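PDB 5ZRU: alpha-1,3-glucanase from Bacillus circulans, which probably hydrolyses alpha-1,3-glucan as a glycoside hydrolase of family GH87, represented here by its catalytic unit. Local coordinates for residues R289-Y292 with G293-A296. Residues are numbered along the deposited sequence; the frame is centred on the assembly and turned at random.
Sequences RSRY and GEQA. With ZN (zinc ion), chain G.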
loop_
_atom_site.group_PDB
_atom_site.type_symbol
_atom_site.label_atom_id
_atom_site.label_comp_id
_atom_site.label_asym_id
_atom_site.label_seq_id
_atom_site.Cartn_x
_atom_site.Cartn_y
_atom_site.Cartn_z
ATOM N N ARG A 289 -15.843 5.117 1.002
ATOM C CA ARG A 289 -16.044 3.701 0.708
ATOM C C ARG A 289 -16.110 3.389 -0.777
ATOM O O ARG A 289 -16.345 2.226 -1.133
ATOM C CB ARG A 289 -17.323 3.174 1.378
ATOM C CG ARG A 289 -18.593 3.934 0.994
ATOM C CD ARG A 289 -19.856 3.207 1.500
ATOM N NE ARG A 289 -20.268 2.084 0.656
ATOM C CZ ARG A 289 -21.001 2.208 -0.445
ATOM N NH1 ARG A 289 -21.391 3.413 -0.848
ATOM N NH2 ARG A 289 -21.334 1.131 -1.151
ATOM N N SER A 290 -15.904 4.373 -1.652
ATOM C CA SER A 290 -16.001 4.163 -3.091
ATOM C C SER A 290 -14.900 4.921 -3.822
ATOM O O SER A 290 -14.507 6.021 -3.423
ATOM C CB SER A 290 -17.376 4.612 -3.623
ATOM O OG SER A 290 -17.417 4.570 -5.045
ATOM N N ARG A 291 -14.421 4.328 -4.918
ATOM C CA ARG A 291 -13.532 5.015 -5.849
ATOM C C ARG A 291 -14.254 6.004 -6.751
ATOM O O ARG A 291 -13.582 6.778 -7.448
ATOM C CB ARG A 291 -12.799 4.006 -6.742
ATOM C CG ARG A 291 -11.682 3.252 -6.070
ATOM C CD ARG A 291 -10.836 2.494 -7.097
ATOM N NE ARG A 291 -10.062 3.393 -7.954
ATOM C CZ ARG A 291 -9.162 2.973 -8.837
ATOM N NH1 ARG A 291 -8.928 1.673 -8.972
ATOM N NH2 ARG A 291 -8.486 3.844 -9.574
ATOM N N TYR A 292 -15.587 5.980 -6.775
ATOM C CA TYR A 292 -16.376 6.849 -7.652
ATOM C C TYR A 292 -15.872 6.805 -9.098
ATOM O O TYR A 292 -15.749 7.836 -9.764
ATOM C CB TYR A 292 -16.372 8.291 -7.136
ATOM C CG TYR A 292 -17.154 8.532 -5.860
ATOM C CD1 TYR A 292 -18.536 8.703 -5.890
ATOM C CD2 TYR A 292 -16.506 8.644 -4.633
ATOM C CE1 TYR A 292 -19.248 8.963 -4.738
ATOM C CE2 TYR A 292 -17.213 8.896 -3.474
ATOM C CZ TYR A 292 -18.584 9.055 -3.532
ATOM O OH TYR A 292 -19.302 9.315 -2.384
ATOM N N GLY A 293 -15.544 5.604 -9.578
ATOM C CA GLY A 293 -15.047 5.427 -10.933
ATOM C C GLY A 293 -13.911 6.345 -11.356
ATOM O O GLY A 293 -13.984 6.974 -12.416
ATOM N N GLU A 294 -12.854 6.420 -10.544
ATOM C CA GLU A 294 -11.686 7.282 -10.746
ATOM C C GLU A 294 -11.993 8.773 -10.620
ATOM O O GLU A 294 -11.125 9.607 -10.923
ATOM C CB GLU A 294 -11.004 7.027 -12.098
ATOM C CG GLU A 294 -10.599 5.585 -12.326
ATOM C CD GLU A 294 -11.515 4.859 -13.298
ATOM O OE1 GLU A 294 -12.446 4.170 -12.837
ATOM O OE2 GLU A 294 -11.309 4.982 -14.521
ATOM N N GLN A 295 -13.193 9.142 -10.176
ATOM C CA GLN A 295 -13.553 10.538 -9.962
ATOM C C GLN A 295 -13.700 10.878 -8.485
ATOM O O GLN A 295 -14.366 11.862 -8.153
ATOM C CB GLN A 295 -14.856 10.884 -10.689
ATOM C CG GLN A 295 -14.825 10.763 -12.206
ATOM C CD GLN A 295 -16.175 11.111 -12.831
ATOM O OE1 GLN A 295 -16.642 12.248 -12.737
ATOM N NE2 GLN A 295 -16.811 10.127 -13.456
ATOM N N ALA A 296 -13.102 10.080 -7.588
ATOM C CA ALA A 296 -13.304 10.321 -6.160
ATOM C C ALA A 296 -12.665 11.634 -5.720
ATOM O O ALA A 296 -13.212 12.324 -4.854
ATOM C CB ALA A 296 -12.752 9.156 -5.334
HETATM ZN ZN ZN G . -12.506 3.876 -15.753
HETATM O O HOH W 1 -11.424 3.960 -17.892
#
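Tyr292 and Ala296 meet in a tight turn of the loop between strands 277-285 and 301-302 of the parallel beta-helix, within the D2 part of the catalytic unit. Tyr292 begins with CB, which lies 3.8 Å from the backbone N of Ala296. Because CG stands anti to the carbonyl carbon (chi1 -70°), the ring runs back beside Ser290, and its CD2 edge is met near the ring plane by Ala296 CB at 3.9 Å. Over one ring face sits Ser290 OG, offset toward the rim, while the phenol OH at the far end is hydrogen-bonded to the carbonyl of Pro262.

One side-chain bond and two backbone bonds, one of them weak, hold the turn. Tyr292 N donates to Ser290 OG (2.9 Å), forming an ST turn, and the same OG is hydrogen-bonded to Asp126. Gln295 N donates to Tyr292 O (2.9 Å). Glu294 N makes only a weak bond, 3.2 Å, to Arg291 O. Positive phi angles at Tyr292, Gly293 and Glu294 bring the chain round.

Glu294 CG passes obliquely by the Arg291 guanidinium, 3.9 Å from NH2. Bent at chi2 (105°), the side chain carries its carboxylate to the zinc ion, also bound by His123 and a water; OE2 coordinates the metal at 2.0 Å, whereas OE1 stays 2.9 Å from it.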